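Local coordinates for protein soluble lytic murein transglycosylase (Pseudomonas aeruginosa, PDB 5OHU) that probably cleaves the glycan strands of peptidoglycan as a lytic transglycosylase, in both exolytic and endolytic turnover of the bacterial cell wall, at residues A[437-449]-A[460-472]. Numbering follows the deposited sequence.
Sequences DRDELIAQARLAY and SISQAQYWDDLDI
At the end of the antiparallel helical hairpin of the L domain away from its connecting turn, Arg438 meets Ala464, the first turn of helix 438-450 lying beside the end of helix 454-463. Arg438 sends an extended chain to that end, its CG anti to the backbone N (chi1 -169°). NE lies 2.7 Å from Ala464 O, but the N-H...O angle of 121° makes this bond weak; NH2 adds a long, weak one to Gln465 O, which sits at the guanidinium edge. Gln465 has positive phi and ends the helix in a Schellman motif, so both acceptors belong to the helix terminus.

One turn further along helix 438-450, the methyl of Ala464 fits between two side chains, 3.7 Å from Ile442 CG1 and close also to Leu441 CB. Farther along, the small Ala445 and Ser460 face each other with CA atoms 5.2 Å apart, consistent with close helix packing, and Ala445 CB packs on Ile461 CB. Ser460 OG donates to Gln444 OE1 at 2.7 Å, reaching it from above the carbonyl plane. A water donates to the same OG and, weakly, to Gln444 O, while Gln444 NE2 is held by Trp429 O.

At the far end the chain returns in a short, weakly bonded helical turn, where Ile472 N donates to the capping Asp469 OD1. Ile472 CG1 lies over one face of the Tyr449 ring, 4.2 Å from its centroid and 28° off the normal, a CH-pi contact; Ile472 CD1 reaches Ala445 O, 3.7 Å away. An antiparallel helical hairpin packed closely through small residues such as alanine is consistent with the TPR-like fold to which the L domain is assigned.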
loop_
_atom_site.group_PDB
_atom_site.type_symbol
_atom_site.label_atom_id
_atom_site.label_comp_id
_atom_site.label_asym_id
_atom_site.label_seq_id
_atom_site.Cartn_x
_atom_site.Cartn_y
_atom_site.Cartn_z
ATOM N N ASP A 437 15.309 -6.783 14.258
ATOM C CA ASP A 437 14.506 -7.972 14.502
ATOM C C ASP A 437 13.352 -7.628 15.452
ATOM O O ASP A 437 13.169 -6.475 15.854
ATOM C CB ASP A 437 15.371 -9.134 15.012
ATOM C CG ASP A 437 15.906 -8.927 16.423
ATOM O OD1 ASP A 437 15.614 -7.897 17.058
ATOM O OD2 ASP A 437 16.621 -9.830 16.913
ATOM N N ARG A 438 12.573 -8.649 15.822
ATOM C CA ARG A 438 11.313 -8.418 16.527
ATOM C C ARG A 438 11.538 -7.719 17.861
ATOM O O ARG A 438 10.880 -6.718 18.165
ATOM C CB ARG A 438 10.567 -9.737 16.728
ATOM C CG ARG A 438 9.128 -9.559 17.220
ATOM C CD ARG A 438 8.343 -10.862 17.160
ATOM N NE ARG A 438 6.944 -10.678 17.538
ATOM C CZ ARG A 438 6.484 -10.804 18.780
ATOM N NH1 ARG A 438 7.316 -11.114 19.765
ATOM N NH2 ARG A 438 5.196 -10.619 19.038
ATOM N N ASP A 439 12.466 -8.234 18.673
ATOM C CA ASP A 439 12.728 -7.629 19.976
ATOM C C ASP A 439 13.240 -6.204 19.827
ATOM O O ASP A 439 12.879 -5.319 20.612
ATOM C CB ASP A 439 13.736 -8.468 20.759
ATOM C CG ASP A 439 13.401 -9.945 20.756
ATOM O OD1 ASP A 439 13.214 -10.512 19.657
ATOM O OD2 ASP A 439 13.323 -10.539 21.854
ATOM N N GLU A 440 14.091 -5.966 18.830
ATOM C CA GLU A 440 14.619 -4.627 18.612
ATOM C C GLU A 440 13.519 -3.679 18.157
ATOM O O GLU A 440 13.419 -2.545 18.640
ATOM C CB GLU A 440 15.757 -4.680 17.595
ATOM C CG GLU A 440 17.029 -5.330 18.128
ATOM C CD GLU A 440 18.065 -5.563 17.042
ATOM O OE1 GLU A 440 17.682 -5.922 15.905
ATOM O OE2 GLU A 440 19.267 -5.381 17.329
ATOM N N LEU A 441 12.683 -4.133 17.223
ATOM C CA LEU A 441 11.535 -3.344 16.799
ATOM C C LEU A 441 10.676 -2.930 17.987
ATOM O O LEU A 441 10.198 -1.791 18.051
ATOM C CB LEU A 441 10.701 -4.142 15.798
ATOM C CG LEU A 441 11.297 -4.326 14.409
ATOM C CD1 LEU A 441 10.405 -5.241 13.620
ATOM C CD2 LEU A 441 11.454 -2.983 13.702
ATOM N N ILE A 442 10.474 -3.847 18.937
ATOM C CA ILE A 442 9.692 -3.541 20.129
ATOM C C ILE A 442 10.394 -2.479 20.969
ATOM O O ILE A 442 9.766 -1.516 21.432
ATOM C CB ILE A 442 9.422 -4.833 20.930
ATOM C CG1 ILE A 442 8.328 -5.669 20.250
ATOM C CG2 ILE A 442 9.033 -4.512 22.356
ATOM C CD1 ILE A 442 8.339 -7.124 20.641
ATOM N N ALA A 443 11.710 -2.618 21.156
ATOM C CA ALA A 443 12.461 -1.599 21.881
ATOM C C ALA A 443 12.373 -0.245 21.184
ATOM O O ALA A 443 12.185 0.788 21.841
ATOM C CB ALA A 443 13.917 -2.032 22.038
ATOM N N GLN A 444 12.493 -0.231 19.850
ATOM C CA GLN A 444 12.370 1.021 19.111
ATOM C C GLN A 444 10.985 1.635 19.300
ATOM O O GLN A 444 10.850 2.862 19.412
ATOM C CB GLN A 444 12.648 0.787 17.627
ATOM C CG GLN A 444 13.016 2.044 16.858
ATOM C CD GLN A 444 12.920 1.859 15.362
ATOM O OE1 GLN A 444 12.038 1.154 14.875
ATOM N NE2 GLN A 444 13.829 2.490 14.616
ATOM N N ALA A 445 9.947 0.791 19.338
ATOM C CA ALA A 445 8.595 1.289 19.569
ATOM C C ALA A 445 8.496 2.017 20.903
ATOM O O ALA A 445 7.878 3.087 20.989
ATOM C CB ALA A 445 7.585 0.138 19.510
ATOM N N ARG A 446 9.109 1.463 21.952
ATOM C CA ARG A 446 9.065 2.126 23.254
ATOM C C ARG A 446 9.795 3.461 23.221
ATOM O O ARG A 446 9.318 4.447 23.793
ATOM C CB ARG A 446 9.653 1.226 24.341
ATOM C CG ARG A 446 9.408 1.735 25.768
ATOM C CD ARG A 446 7.921 1.703 26.134
ATOM N NE ARG A 446 7.540 2.794 27.031
ATOM C CZ ARG A 446 7.580 2.723 28.358
ATOM N NH1 ARG A 446 7.984 1.610 28.953
ATOM N NH2 ARG A 446 7.217 3.768 29.092
ATOM N N LEU A 447 10.953 3.512 22.552
ATOM C CA LEU A 447 11.747 4.738 22.518
ATOM C C LEU A 447 11.002 5.852 21.796
ATOM O O LEU A 447 10.977 6.999 22.257
ATOM C CB LEU A 447 13.103 4.474 21.853
ATOM C CG LEU A 447 14.148 3.680 22.650
ATOM C CD1 LEU A 447 15.284 3.216 21.748
ATOM C CD2 LEU A 447 14.706 4.496 23.812
ATOM N N ALA A 448 10.384 5.527 20.657
ATOM C CA ALA A 448 9.628 6.524 19.905
ATOM C C ALA A 448 8.377 6.970 20.660
ATOM O O ALA A 448 7.994 8.144 20.594
ATOM C CB ALA A 448 9.256 5.966 18.528
ATOM N N TYR A 449 7.718 6.050 21.371
ATOM C CA TYR A 449 6.560 6.435 22.174
ATOM C C TYR A 449 6.948 7.448 23.250
ATOM O O TYR A 449 6.254 8.454 23.450
ATOM C CB TYR A 449 5.920 5.193 22.797
ATOM C CG TYR A 449 4.691 5.473 23.645
ATOM C CD1 TYR A 449 3.434 5.624 23.062
ATOM C CD2 TYR A 449 4.785 5.571 25.027
ATOM C CE1 TYR A 449 2.312 5.871 23.840
ATOM C CE2 TYR A 449 3.671 5.823 25.805
ATOM C CZ TYR A 449 2.444 5.969 25.210
ATOM O OH TYR A 449 1.347 6.216 25.995
ATOM N N SER A 460 6.592 0.763 14.294
ATOM C CA SER A 460 7.546 -0.246 14.749
ATOM C C SER A 460 6.834 -1.424 15.400
ATOM O O SER A 460 7.109 -2.587 15.080
ATOM C CB SER A 460 8.544 0.369 15.730
ATOM O OG SER A 460 9.384 1.297 15.082
ATOM N N ILE A 461 5.929 -1.138 16.338
ATOM C CA ILE A 461 5.247 -2.197 17.070
ATOM C C ILE A 461 4.379 -3.023 16.131
ATOM O O ILE A 461 4.142 -4.211 16.378
ATOM C CB ILE A 461 4.430 -1.602 18.234
ATOM C CG1 ILE A 461 4.047 -2.693 19.223
ATOM C CG2 ILE A 461 3.172 -0.893 17.743
ATOM C CD1 ILE A 461 4.798 -2.575 20.512
ATOM N N SER A 462 3.906 -2.421 15.037
ATOM C CA SER A 462 3.146 -3.190 14.059
ATOM C C SER A 462 4.057 -4.104 13.251
ATOM O O SER A 462 3.699 -5.258 12.986
ATOM C CB SER A 462 2.357 -2.249 13.149
ATOM O OG SER A 462 1.422 -1.511 13.920
ATOM N N GLN A 463 5.239 -3.618 12.858
ATOM C CA GLN A 463 6.195 -4.498 12.190
ATOM C C GLN A 463 6.538 -5.682 13.077
ATOM O O GLN A 463 6.662 -6.817 12.600
ATOM C CB GLN A 463 7.473 -3.743 11.821
ATOM C CG GLN A 463 7.340 -2.648 10.779
ATOM C CD GLN A 463 8.650 -1.882 10.588
ATOM O OE1 GLN A 463 8.720 -0.669 10.808
ATOM N NE2 GLN A 463 9.699 -2.597 10.190
ATOM N N ALA A 464 6.687 -5.436 14.379
ATOM C CA ALA A 464 7.004 -6.488 15.330
ATOM C C ALA A 464 5.830 -7.425 15.584
ATOM O O ALA A 464 6.018 -8.464 16.231
ATOM C CB ALA A 464 7.459 -5.867 16.644
ATOM N N GLN A 465 4.633 -7.079 15.104
ATOM C CA GLN A 465 3.437 -7.898 15.293
ATOM C C GLN A 465 3.177 -8.162 16.773
ATOM O O GLN A 465 2.751 -9.249 17.166
ATOM C CB GLN A 465 3.534 -9.207 14.507
ATOM C CG GLN A 465 3.649 -9.003 13.002
ATOM C CD GLN A 465 3.045 -10.137 12.208
ATOM O OE1 GLN A 465 1.855 -10.430 12.328
ATOM N NE2 GLN A 465 3.861 -10.781 11.386
ATOM N N TYR A 466 3.445 -7.159 17.599
ATOM C CA TYR A 466 3.163 -7.227 19.028
ATOM C C TYR A 466 1.929 -6.375 19.303
ATOM O O TYR A 466 2.015 -5.165 19.501
ATOM C CB TYR A 466 4.350 -6.759 19.849
ATOM C CG TYR A 466 4.083 -6.931 21.309
ATOM C CD1 TYR A 466 4.165 -8.184 21.897
ATOM C CD2 TYR A 466 3.706 -5.853 22.098
ATOM C CE1 TYR A 466 3.904 -8.360 23.239
ATOM C CE2 TYR A 466 3.443 -6.018 23.437
ATOM C CZ TYR A 466 3.543 -7.275 24.003
ATOM O OH TYR A 466 3.279 -7.449 25.339
ATOM N N TRP A 467 0.778 -7.025 19.364
ATOM C CA TRP A 467 -0.491 -6.320 19.405
ATOM C C TRP A 467 -0.986 -5.998 20.815
ATOM O O TRP A 467 -1.915 -5.193 20.951
ATOM C CB TRP A 467 -1.541 -7.144 18.669
ATOM C CG TRP A 467 -1.105 -7.556 17.302
ATOM C CD1 TRP A 467 -0.917 -8.826 16.854
ATOM C CD2 TRP A 467 -0.808 -6.691 16.192
ATOM N NE1 TRP A 467 -0.529 -8.813 15.535
ATOM C CE2 TRP A 467 -0.456 -7.514 15.105
ATOM C CE3 TRP A 467 -0.808 -5.302 16.014
ATOM C CZ2 TRP A 467 -0.101 -6.996 13.856
ATOM C CZ3 TRP A 467 -0.466 -4.785 14.764
ATOM C CH2 TRP A 467 -0.112 -5.632 13.707
ATOM N N ASP A 468 -0.389 -6.576 21.858
ATOM C CA ASP A 468 -0.943 -6.454 23.201
ATOM C C ASP A 468 -0.607 -5.135 23.887
ATOM O O ASP A 468 -1.114 -4.887 24.988
ATOM C CB ASP A 468 -0.466 -7.616 24.073
ATOM C CG ASP A 468 -0.729 -8.960 23.436
ATOM O OD1 ASP A 468 -1.357 -8.993 22.357
ATOM O OD2 ASP A 468 -0.308 -9.983 24.014
ATOM N N ASP A 469 0.215 -4.279 23.288
ATOM C CA ASP A 469 0.540 -2.995 23.908
ATOM C C ASP A 469 -0.429 -1.959 23.359
ATOM O O ASP A 469 -0.213 -1.388 22.286
ATOM C CB ASP A 469 1.989 -2.597 23.657
ATOM C CG ASP A 469 2.429 -1.424 24.524
ATOM O OD1 ASP A 469 1.598 -0.530 24.793
ATOM O OD2 ASP A 469 3.612 -1.395 24.936
ATOM N N LEU A 470 -1.490 -1.700 24.115
ATOM C CA LEU A 470 -2.540 -0.794 23.688
ATOM C C LEU A 470 -2.255 0.656 24.049
ATOM O O LEU A 470 -2.949 1.550 23.557
ATOM C CB LEU A 470 -3.869 -1.249 24.285
ATOM C CG LEU A 470 -4.285 -2.668 23.867
ATOM C CD1 LEU A 470 -5.714 -2.960 24.345
ATOM C CD2 LEU A 470 -4.222 -2.827 22.345
ATOM N N ASP A 471 -1.256 0.910 24.894
ATOM C CA ASP A 471 -0.811 2.281 25.099
ATOM C C ASP A 471 -0.101 2.802 23.855
ATOM O O ASP A 471 -0.395 3.901 23.370
ATOM C CB ASP A 471 0.092 2.363 26.331
ATOM C CG ASP A 471 -0.696 2.295 27.642
ATOM O OD1 ASP A 471 -1.870 1.855 27.615
ATOM O OD2 ASP A 471 -0.143 2.677 28.696
ATOM N N ILE A 472 0.815 2.008 23.301
ATOM C CA ILE A 472 1.526 2.456 22.110
ATOM C C ILE A 472 0.606 2.431 20.902
ATOM O O ILE A 472 0.589 3.372 20.107
ATOM C CB ILE A 472 2.787 1.607 21.874
ATOM C CG1 ILE A 472 3.810 1.842 22.990
ATOM C CG2 ILE A 472 3.402 1.949 20.519
ATOM C CD1 ILE A 472 5.175 1.292 22.665
HETATM O O HOH W 1 9.311 3.204 16.786
#